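Local structure of guanylate kinase (Stenotrophomonas maltophilia, 6WCT) at residues Ile38-Leu43 against Ile49-Ser54; Asp86-Ala91 against Gln103-Gln108; Gln122-Val127 against Asn177-Val182. The protein catalyses the ATP-dependent phosphorylation of GMP to GDP, and thereby probably serves the recycling of GMP and, indirectly, cGMP. All blocks are in the same frame, centred on the assembly; numbering follows the deposited sequence.

Contact 1. Residues Ile38-Leu43 against Ile49-Ser54; sequences IVNATL and IALSIS. With 5GP (guanosine-5'-monophosphate), chain E.
L43 and V39 of helix 35-45 meet I49 and L51 of strand 49-51, with N40 at the edge, in a mainly apolar helix-on-strand packing at the outermost strand of the parallel sheet, within a P-loop kinase fold. No hydrogen bond joins the two segments. The short axes approach to 9.6 Å with 143° between their N-to-C directions, as expected where a helix runs down into the next strand of a beta-alpha-beta unit. L43 carries the contact with its two methyls split between two residues. CD2 of L43 presses on CB of I49 at 3.5 Å, while CD1 of L43 lies 3.8 Å from CB of L51; both pairs of side chains cross at about a right angle. L51 holds CG anti to its backbone N (chi1 179°), and from there its branches fork: CD1 reaches CG1 of V39 at 4.3 Å and CD2 lies 3.8 Å from OD1 of N40. At the far end of 49-54, OG of S54 donates a hydrogen bond to O6 of the GMP guanine (2.5 Å). Around this packing, L116 of strand 114-117 touches V39, I49 and L51, V27 and Y25 of strand 24-28 meet V39 and I49 respectively, and helix 188-203 adds F199 beside I49.

Contact 2. Residues Asp86-Ala91 against Gln103-Gln108; sequences DFFEHA and QSVEPQ. With 5GP (guanosine-5'-monophosphate), chain E.
F88 and V105 meet with the valine methyl over the aromatic face, while E106 comes to the ring from its edge. CG1 of V105 stands 4.2 Å from the centroid of the F88 ring and 13° off the ring normal, a CH-pi contact displaced slightly toward the rim; CE2 of F88 is the ring atom closest to it. The carboxylate of E106 lies nearly perpendicular to the ring (planes 88° apart), with OE2 in the ring plane, 3.3 Å from CD1 of F88. An oxygen placed there faces the weakly positive C-H edge and not the pi cloud. The aliphatic part of E106 shares the approach, since its CG is 3.6 Å from CD1 of F88. The main polar partner of E106 is outside the two segments: OE2 forms a salt bridge with NH1 of R102, which is consistent with the carboxylate being held at the ring edge. F88 reaches across because chi1 of 179° sets CG opposite the backbone N; V127 and L130 of helix 121-130 also pack on it. The next residue, E89, turns to the nucleotide. Its carboxylate takes two hydrogen bonds from guanine, N1 to OE1 at 2.8 Å and N2 to OE2 at 3.0 Å, and T100 OG1 also bonds to OE1. The chain corner at F88 and E89 thus separates the packing of F88 on V105, the residue at the N-cap position of helix 106-110, from the guanine-recognition site of the GMP-binding region, where a carboxylate reads the N1-N2 edge as is characteristic of guanylate kinases.

Contact 3. Residues Gln122-Val127 against Asn177-Val182; sequences QGAQQV and NEFDYV
The F179 ring meets the CB of A124 obliquely, with CZ of F179 3.8 Å from that methyl and CE2 of F179 4.0 Å from it, so the far end of the ring does the touching. The same ring also packs edge-to-face with F138 and makes a cation-pi contact with R128. The second pair of flat groups, the Q125 amide and the E178 carboxylate, is turned 46° apart. NE2 of Q125 donates a weak hydrogen bond to OE1 of E178 at 3.0 Å, with an N-H...acceptor angle of 149°. OE2 of E178 lies 3.2 Å from the same NE2, so the amide nitrogen sits close to both carboxylate oxygens. Both side chains are extended beyond CG, which lets them bridge backbones whose nearest CA atoms, those of Q125 and E178, are 8.3 Å apart. H175 holds OE2 of E178 through a hydrogen bond from ND1 while NE2 of Q125 bonds weakly to OE1, so the carboxylate has a donor on each oxygen. G123, one residue before A124, touches the bound GMP. Beyond F179 the chain enters strand 181-184, and F179 O is hydrogen-bonded to R206 NH1 of the second subunit. The contact therefore has two chemical layers: a buried methyl-to-ring packing of A124 on F179, and a link nearer solvent between exposed Q125 and partly exposed E178. The inner layer is wholly apolar, and the one hydrogen bond that crosses between the segments is the weak one of the outer layer.

From the N terminus, contact 1 closes the short turn between helix 35-45 and strand 49-51, at one border of the parallel sheet. Contact 2 follows, closing the hairpin formed by antiparallel strands 87-93 and 96-101 by bringing the start of the first onto the residues after the second. Contact 3 spans the longest interval, bringing the residues leading into strand 181-184, the opposite border of that sheet, back onto helix 121-130. The three run in series, neither nesting nor crossing. Contacts 1 and 2 touch where S52 OG lies 3.5 Å from S104 CB, and both reach the GMP. Contacts 2 and 3 meet along helix 121-130, with H90 O and Q126 NE2 2.7 Å apart. Contacts 1 and 3 stay about 9 Å apart at their nearest atoms.

Contact 1. Residues Ile38-Leu43 against Ile49-Ser54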
loop_
_atom_site.group_PDB
_atom_site.type_symbol
_atom_site.label_atom_id
_atom_site.label_comp_id
_atom_site.label_asym_id
_atom_site.label_seq_id
_atom_site.Cartn_x
_atom_site.Cartn_y
_atom_site.Cartn_z
ATOM N N ILE A 38 8.780 15.072 5.510
ATOM C CA ILE A 38 8.551 13.642 5.384
ATOM C C ILE A 38 8.975 13.152 3.999
ATOM O O ILE A 38 9.625 12.107 3.869
ATOM C CB ILE A 38 7.081 13.320 5.697
ATOM C CG1 ILE A 38 6.770 13.679 7.145
ATOM C CG2 ILE A 38 6.800 11.853 5.486
ATOM C CD1 ILE A 38 5.284 13.634 7.449
ATOM N N VAL A 39 8.612 13.894 2.947
ATOM C CA VAL A 39 8.954 13.496 1.575
ATOM C C VAL A 39 10.468 13.505 1.359
ATOM O O VAL A 39 11.042 12.560 0.796
ATOM C CB VAL A 39 8.241 14.418 0.566
ATOM C CG1 VAL A 39 8.930 14.384 -0.796
ATOM C CG2 VAL A 39 6.788 14.033 0.431
ATOM N N ASN A 40 11.141 14.572 1.800
ATOM C CA ASN A 40 12.590 14.647 1.620
ATOM C C ASN A 40 13.299 13.503 2.333
ATOM O O ASN A 40 14.251 12.921 1.794
ATOM C CB ASN A 40 13.126 15.984 2.134
ATOM C CG ASN A 40 12.630 17.166 1.322
ATOM O OD1 ASN A 40 12.184 17.013 0.182
ATOM N ND2 ASN A 40 12.732 18.358 1.897
ATOM N N ALA A 41 12.866 13.168 3.553
ATOM C CA ALA A 41 13.487 12.036 4.241
ATOM C C ALA A 41 13.148 10.722 3.559
ATOM O O ALA A 41 13.967 9.798 3.538
ATOM C CB ALA A 41 13.064 11.987 5.709
ATOM N N THR A 42 11.948 10.617 3.002
ATOM C CA THR A 42 11.546 9.392 2.316
ATOM C C THR A 42 12.333 9.187 1.024
ATOM O O THR A 42 12.787 8.074 0.737
ATOM C CB THR A 42 10.054 9.454 2.018
ATOM O OG1 THR A 42 9.346 9.593 3.255
ATOM C CG2 THR A 42 9.600 8.181 1.320
ATOM N N LEU A 43 12.506 10.256 0.234
ATOM C CA LEU A 43 13.244 10.141 -1.020
ATOM C C LEU A 43 14.722 9.870 -0.793
ATOM O O LEU A 43 15.332 9.126 -1.569
ATOM C CB LEU A 43 13.054 11.397 -1.869
ATOM C CG LEU A 43 11.581 11.606 -2.215
ATOM C CD1 LEU A 43 11.332 12.950 -2.890
ATOM C CD2 LEU A 43 11.046 10.451 -3.028
ATOM N N ILE A 49 12.841 7.650 -6.754
ATOM C CA ILE A 49 11.704 8.536 -6.971
ATOM C C ILE A 49 12.248 9.950 -6.999
ATOM O O ILE A 49 12.914 10.381 -6.052
ATOM C CB ILE A 49 10.636 8.397 -5.880
ATOM C CG1 ILE A 49 10.164 6.955 -5.760
ATOM C CG2 ILE A 49 9.470 9.350 -6.145
ATOM C CD1 ILE A 49 9.214 6.761 -4.590
ATOM N N ALA A 50 11.956 10.674 -8.066
ATOM C CA ALA A 50 12.405 12.047 -8.229
ATOM C C ALA A 50 11.322 13.010 -7.768
ATOM O O ALA A 50 10.126 12.725 -7.855
ATOM C CB ALA A 50 12.798 12.339 -9.677
ATOM N N LEU A 51 11.762 14.119 -7.199
ATOM C CA LEU A 51 10.876 15.182 -6.762
ATOM C C LEU A 51 10.744 16.253 -7.843
ATOM O O LEU A 51 11.685 16.532 -8.583
ATOM C CB LEU A 51 11.427 15.788 -5.469
ATOM C CG LEU A 51 10.708 16.949 -4.805
ATOM C CD1 LEU A 51 9.234 16.607 -4.517
ATOM C CD2 LEU A 51 11.448 17.306 -3.540
ATOM N N SER A 52 9.570 16.853 -7.931
ATOM C CA SER A 52 9.316 17.931 -8.878
ATOM C C SER A 52 9.246 19.275 -8.155
ATOM O O SER A 52 8.637 19.387 -7.094
ATOM C CB SER A 52 8.015 17.684 -9.641
ATOM O OG SER A 52 7.646 18.832 -10.362
ATOM N N ILE A 53 9.849 20.299 -8.740
ATOM C CA ILE A 53 9.776 21.662 -8.221
ATOM C C ILE A 53 8.660 22.402 -8.957
ATOM O O ILE A 53 8.719 22.574 -10.181
ATOM C CB ILE A 53 11.113 22.396 -8.374
ATOM C CG1 ILE A 53 12.249 21.582 -7.749
ATOM C CG2 ILE A 53 11.012 23.805 -7.754
ATOM C CD1 ILE A 53 12.064 21.334 -6.287
ATOM N N SER A 54 7.642 22.827 -8.218
ATOM C CA SER A 54 6.502 23.517 -8.799
ATOM C C SER A 54 6.841 24.965 -9.147
ATOM O O SER A 54 7.799 25.551 -8.638
ATOM C CB SER A 54 5.318 23.505 -7.823
ATOM O OG SER A 54 4.863 22.189 -7.588
HETATM P P 5GP E . 2.105 26.802 -0.106
HETATM O O1P 5GP E . 3.547 26.487 -0.413
HETATM O O2P 5GP E . 1.796 27.061 1.368
HETATM O O3P 5GP E . 1.513 27.914 -0.936
HETATM O "O5'" 5GP E . 1.251 25.553 -0.543
HETATM C "C5'" 5GP E . -0.141 25.671 -0.754
HETATM C "C4'" 5GP E . -0.674 24.422 -1.386
HETATM O "O4'" 5GP E . -0.325 24.421 -2.795
HETATM C "C3'" 5GP E . -0.091 23.119 -0.806
HETATM O "O3'" 5GP E . -1.120 22.152 -0.644
HETATM C "C2'" 5GP E . 0.836 22.634 -1.910
HETATM O "O2'" 5GP E . 1.032 21.238 -1.949
HETATM C "C1'" 5GP E . 0.104 23.135 -3.140
HETATM N N9 5GP E . 0.934 23.196 -4.331
HETATM C C8 5GP E . 2.300 23.296 -4.366
HETATM N N7 5GP E . 2.799 23.126 -5.562
HETATM C C5 5GP E . 1.690 22.917 -6.367
HETATM C C6 5GP E . 1.596 22.624 -7.739
HETATM O O6 5GP E . 2.532 22.497 -8.525
HETATM N N1 5GP E . 0.287 22.434 -8.147
HETATM C C2 5GP E . -0.812 22.512 -7.327
HETATM N N2 5GP E . -2.008 22.273 -7.880
HETATM N N3 5GP E . -0.732 22.791 -6.029
HETATM C C4 5GP E . 0.534 22.973 -5.619
#

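Contact 2. Residues Asp86-Ala91 against Gln103-Gln108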
loop_
_atom_site.group_PDB
_atom_site.type_symbol
_atom_site.label_atom_id
_atom_site.label_comp_id
_atom_site.label_asym_id
_atom_site.label_seq_id
_atom_site.Cartn_x
_atom_site.Cartn_y
_atom_site.Cartn_z
ATOM N N ASP A 86 2.345 24.976 -21.027
ATOM C CA ASP A 86 3.531 24.470 -20.344
ATOM C C ASP A 86 3.219 23.584 -19.134
ATOM O O ASP A 86 4.098 22.843 -18.687
ATOM C CB ASP A 86 4.403 25.644 -19.877
ATOM C CG ASP A 86 4.916 26.500 -21.038
ATOM O OD1 ASP A 86 5.093 25.968 -22.155
ATOM O OD2 ASP A 86 5.126 27.715 -20.834
ATOM N N PHE A 87 2.003 23.618 -18.596
ATOM C CA PHE A 87 1.729 22.944 -17.328
ATOM C C PHE A 87 1.048 21.590 -17.516
ATOM O O PHE A 87 0.016 21.489 -18.189
ATOM C CB PHE A 87 0.889 23.839 -16.424
ATOM C CG PHE A 87 1.650 25.010 -15.901
ATOM C CD1 PHE A 87 2.758 24.827 -15.093
ATOM C CD2 PHE A 87 1.270 26.299 -16.242
ATOM C CE1 PHE A 87 3.466 25.908 -14.623
ATOM C CE2 PHE A 87 1.971 27.382 -15.779
ATOM C CZ PHE A 87 3.080 27.190 -14.971
ATOM N N PHE A 88 1.626 20.563 -16.889
ATOM C CA PHE A 88 0.980 19.257 -16.780
ATOM C C PHE A 88 -0.348 19.364 -16.033
ATOM O O PHE A 88 -1.374 18.825 -16.465
ATOM C CB PHE A 88 1.954 18.302 -16.080
ATOM C CG PHE A 88 1.433 16.912 -15.866
ATOM C CD1 PHE A 88 1.237 16.051 -16.929
ATOM C CD2 PHE A 88 1.205 16.445 -14.577
ATOM C CE1 PHE A 88 0.774 14.760 -16.715
ATOM C CE2 PHE A 88 0.751 15.156 -14.353
ATOM C CZ PHE A 88 0.533 14.311 -15.423
ATOM N N GLU A 89 -0.336 20.058 -14.902
ATOM C CA GLU A 89 -1.520 20.468 -14.172
ATOM C C GLU A 89 -1.217 21.830 -13.580
ATOM O O GLU A 89 -0.057 22.177 -13.336
ATOM C CB GLU A 89 -1.913 19.480 -13.053
ATOM C CG GLU A 89 -0.863 19.285 -11.927
ATOM C CD GLU A 89 -0.771 20.441 -10.916
ATOM O OE1 GLU A 89 0.345 20.725 -10.411
ATOM O OE2 GLU A 89 -1.798 21.075 -10.624
ATOM N N HIS A 90 -2.263 22.602 -13.345
ATOM C CA HIS A 90 -2.078 23.876 -12.677
ATOM C C HIS A 90 -3.398 24.236 -12.039
ATOM O O HIS A 90 -4.453 23.746 -12.440
ATOM C CB HIS A 90 -1.597 24.963 -13.641
ATOM C CG HIS A 90 -2.649 25.417 -14.601
ATOM N ND1 HIS A 90 -2.887 24.775 -15.794
ATOM C CD2 HIS A 90 -3.530 26.444 -14.540
ATOM C CE1 HIS A 90 -3.864 25.394 -16.436
ATOM N NE2 HIS A 90 -4.271 26.410 -15.697
ATOM N N ALA A 91 -3.323 25.071 -11.015
ATOM C CA ALA A 91 -4.535 25.397 -10.293
ATOM C C ALA A 91 -4.353 26.718 -9.571
ATOM O O ALA A 91 -3.239 27.127 -9.236
ATOM C CB ALA A 91 -4.907 24.284 -9.313
ATOM N N GLN A 103 7.486 19.648 -18.502
ATOM C CA GLN A 103 8.869 19.190 -18.580
ATOM C C GLN A 103 9.363 18.531 -17.294
ATOM O O GLN A 103 10.444 17.935 -17.307
ATOM C CB GLN A 103 9.785 20.366 -18.948
ATOM N N SER A 104 8.639 18.664 -16.180
ATOM C CA SER A 104 9.076 18.056 -14.926
ATOM C C SER A 104 8.552 16.640 -14.708
ATOM O O SER A 104 9.036 15.953 -13.802
ATOM C CB SER A 104 8.631 18.907 -13.729
ATOM O OG SER A 104 9.172 20.210 -13.776
ATOM N N VAL A 105 7.610 16.171 -15.525
ATOM C CA VAL A 105 6.906 14.928 -15.221
ATOM C C VAL A 105 6.839 14.026 -16.439
ATOM O O VAL A 105 7.295 12.877 -16.400
ATOM C CB VAL A 105 5.486 15.205 -14.695
ATOM C CG1 VAL A 105 4.707 13.903 -14.552
ATOM C CG2 VAL A 105 5.563 15.874 -13.374
ATOM N N GLU A 106 6.222 14.531 -17.510
ATOM C CA GLU A 106 5.904 13.685 -18.660
ATOM C C GLU A 106 7.128 13.025 -19.280
ATOM O O GLU A 106 7.067 11.814 -19.554
ATOM C CB GLU A 106 5.115 14.501 -19.689
ATOM C CG GLU A 106 3.706 14.893 -19.241
ATOM C CD GLU A 106 2.914 15.587 -20.341
ATOM O OE1 GLU A 106 3.509 15.896 -21.392
ATOM O OE2 GLU A 106 1.702 15.825 -20.160
ATOM N N PRO A 107 8.243 13.724 -19.540
ATOM C CA PRO A 107 9.430 13.014 -20.056
ATOM C C PRO A 107 10.003 12.006 -19.075
ATOM O O PRO A 107 10.382 10.901 -19.475
ATOM C CB PRO A 107 10.419 14.148 -20.349
ATOM C CG PRO A 107 9.575 15.354 -20.518
ATOM C CD PRO A 107 8.452 15.183 -19.545
ATOM N N GLN A 108 10.091 12.371 -17.796
ATOM C CA GLN A 108 10.607 11.455 -16.784
ATOM C C GLN A 108 9.779 10.172 -16.733
ATOM O O GLN A 108 10.328 9.066 -16.799
ATOM C CB GLN A 108 10.622 12.159 -15.421
ATOM C CG GLN A 108 11.657 13.286 -15.314
ATOM C CD GLN A 108 11.168 14.582 -15.946
ATOM O OE1 GLN A 108 10.216 14.579 -16.732
ATOM N NE2 GLN A 108 11.831 15.693 -15.628
HETATM P P 5GP E . 2.105 26.802 -0.106
HETATM O O1P 5GP E . 3.547 26.487 -0.413
HETATM O O2P 5GP E . 1.796 27.061 1.368
HETATM O O3P 5GP E . 1.513 27.914 -0.936
HETATM O "O5'" 5GP E . 1.251 25.553 -0.543
HETATM C "C5'" 5GP E . -0.141 25.671 -0.754
HETATM C "C4'" 5GP E . -0.674 24.422 -1.386
HETATM O "O4'" 5GP E . -0.325 24.421 -2.795
HETATM C "C3'" 5GP E . -0.091 23.119 -0.806
HETATM O "O3'" 5GP E . -1.120 22.152 -0.644
HETATM C "C2'" 5GP E . 0.836 22.634 -1.910
HETATM O "O2'" 5GP E . 1.032 21.238 -1.949
HETATM C "C1'" 5GP E . 0.104 23.135 -3.140
HETATM N N9 5GP E . 0.934 23.196 -4.331
HETATM C C8 5GP E . 2.300 23.296 -4.366
HETATM N N7 5GP E . 2.799 23.126 -5.562
HETATM C C5 5GP E . 1.690 22.917 -6.367
HETATM C C6 5GP E . 1.596 22.624 -7.739
HETATM O O6 5GP E . 2.532 22.497 -8.525
HETATM N N1 5GP E . 0.287 22.434 -8.147
HETATM C C2 5GP E . -0.812 22.512 -7.327
HETATM N N2 5GP E . -2.008 22.273 -7.880
HETATM N N3 5GP E . -0.732 22.791 -6.029
HETATM C C4 5GP E . 0.534 22.973 -5.619
#

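Contact 3. Residues Gln122-Val127 against Asn177-Val182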
loop_
_atom_site.group_PDB
_atom_site.type_symbol
_atom_site.label_atom_id
_atom_site.label_comp_id
_atom_site.label_asym_id
_atom_site.label_seq_id
_atom_site.Cartn_x
_atom_site.Cartn_y
_atom_site.Cartn_z
ATOM N N GLN A 122 -6.950 20.075 -6.022
ATOM C CA GLN A 122 -7.333 20.460 -7.378
ATOM C C GLN A 122 -6.343 19.899 -8.377
ATOM O O GLN A 122 -6.728 19.351 -9.412
ATOM C CB GLN A 122 -7.394 21.980 -7.503
ATOM C CG GLN A 122 -8.377 22.665 -6.608
ATOM C CD GLN A 122 -8.191 24.165 -6.641
ATOM O OE1 GLN A 122 -8.975 24.884 -7.258
ATOM N NE2 GLN A 122 -7.133 24.648 -5.983
ATOM N N GLY A 123 -5.049 20.053 -8.088
ATOM C CA GLY A 123 -4.042 19.470 -8.951
ATOM C C GLY A 123 -4.125 17.957 -8.988
ATOM O O GLY A 123 -4.065 17.356 -10.063
ATOM N N ALA A 124 -4.325 17.327 -7.820
ATOM C CA ALA A 124 -4.412 15.866 -7.771
ATOM C C ALA A 124 -5.536 15.342 -8.654
ATOM O O ALA A 124 -5.400 14.282 -9.271
ATOM C CB ALA A 124 -4.635 15.377 -6.346
ATOM N N GLN A 125 -6.672 16.046 -8.677
ATOM C CA GLN A 125 -7.790 15.629 -9.515
ATOM C C GLN A 125 -7.436 15.709 -10.990
ATOM O O GLN A 125 -7.796 14.818 -11.768
ATOM C CB GLN A 125 -9.017 16.483 -9.221
ATOM C CG GLN A 125 -9.627 16.178 -7.879
ATOM C CD GLN A 125 -11.004 16.771 -7.750
ATOM O OE1 GLN A 125 -11.467 17.512 -8.631
ATOM N NE2 GLN A 125 -11.679 16.447 -6.652
ATOM N N GLN A 126 -6.767 16.789 -11.410
ATOM C CA GLN A 126 -6.340 16.864 -12.809
ATOM C C GLN A 126 -5.374 15.737 -13.135
ATOM O O GLN A 126 -5.440 15.150 -14.218
ATOM C CB GLN A 126 -5.708 18.217 -13.137
ATOM C CG GLN A 126 -6.618 19.409 -12.923
ATOM C CD GLN A 126 -5.877 20.731 -13.030
ATOM O OE1 GLN A 126 -4.977 20.888 -13.863
ATOM N NE2 GLN A 126 -6.266 21.700 -12.201
ATOM N N VAL A 127 -4.467 15.415 -12.211
ATOM C CA VAL A 127 -3.494 14.365 -12.490
ATOM C C VAL A 127 -4.181 13.013 -12.582
ATOM O O VAL A 127 -3.862 12.206 -13.465
ATOM C CB VAL A 127 -2.370 14.350 -11.432
ATOM C CG1 VAL A 127 -1.464 13.161 -11.665
ATOM C CG2 VAL A 127 -1.550 15.634 -11.487
ATOM N N ASN A 177 -10.600 12.813 1.427
ATOM C CA ASN A 177 -11.218 11.554 1.035
ATOM C C ASN A 177 -10.910 11.157 -0.401
ATOM O O ASN A 177 -11.180 10.015 -0.771
ATOM C CB ASN A 177 -12.733 11.612 1.229
ATOM C CG ASN A 177 -13.350 10.259 1.303
ATOM O OD1 ASN A 177 -13.036 9.473 2.183
ATOM N ND2 ASN A 177 -14.234 9.958 0.351
ATOM N N GLU A 178 -10.358 12.049 -1.217
ATOM C CA GLU A 178 -10.057 11.702 -2.598
ATOM C C GLU A 178 -8.775 10.883 -2.748
ATOM O O GLU A 178 -8.477 10.425 -3.859
ATOM C CB GLU A 178 -9.984 12.983 -3.433
ATOM C CG GLU A 178 -11.321 13.692 -3.474
ATOM C CD GLU A 178 -11.224 15.171 -3.752
ATOM O OE1 GLU A 178 -10.166 15.617 -4.226
ATOM O OE2 GLU A 178 -12.226 15.888 -3.506
ATOM N N PHE A 179 -8.052 10.642 -1.659
ATOM C CA PHE A 179 -6.724 10.055 -1.695
ATOM C C PHE A 179 -6.740 8.591 -1.257
ATOM O O PHE A 179 -7.612 8.158 -0.494
ATOM C CB PHE A 179 -5.775 10.900 -0.833
ATOM C CG PHE A 179 -5.498 12.265 -1.432
ATOM C CD1 PHE A 179 -6.452 13.276 -1.367
ATOM C CD2 PHE A 179 -4.322 12.517 -2.109
ATOM C CE1 PHE A 179 -6.221 14.520 -1.941
ATOM C CE2 PHE A 179 -4.076 13.773 -2.691
ATOM C CZ PHE A 179 -5.029 14.766 -2.611
ATOM N N ASP A 180 -5.782 7.808 -1.784
ATOM C CA ASP A 180 -5.789 6.368 -1.496
ATOM C C ASP A 180 -5.361 6.076 -0.061
ATOM O O ASP A 180 -5.876 5.145 0.577
ATOM C CB ASP A 180 -4.868 5.627 -2.454
ATOM C CG ASP A 180 -5.233 5.878 -3.920
ATOM O OD1 ASP A 180 -6.395 5.612 -4.284
ATOM O OD2 ASP A 180 -4.348 6.309 -4.692
ATOM N N TYR A 181 -4.397 6.828 0.442
ATOM C CA TYR A 181 -3.799 6.570 1.751
ATOM C C TYR A 181 -3.845 7.844 2.564
ATOM O O TYR A 181 -3.884 8.947 2.013
ATOM C CB TYR A 181 -2.333 6.115 1.652
ATOM C CG TYR A 181 -2.180 4.844 0.883
ATOM C CD1 TYR A 181 -2.281 3.608 1.511
ATOM C CD2 TYR A 181 -1.966 4.877 -0.480
ATOM C CE1 TYR A 181 -2.160 2.429 0.784
ATOM C CE2 TYR A 181 -1.836 3.727 -1.205
ATOM C CZ TYR A 181 -1.929 2.506 -0.579
ATOM O OH TYR A 181 -1.811 1.373 -1.349
ATOM N N VAL A 182 -3.859 7.677 3.886
ATOM C CA VAL A 182 -3.848 8.793 4.810
ATOM C C VAL A 182 -2.785 8.489 5.848
ATOM O O VAL A 182 -2.765 7.387 6.399
ATOM C CB VAL A 182 -5.230 9.011 5.454
ATOM C CG1 VAL A 182 -5.168 10.086 6.517
ATOM C CG2 VAL A 182 -6.264 9.397 4.353
#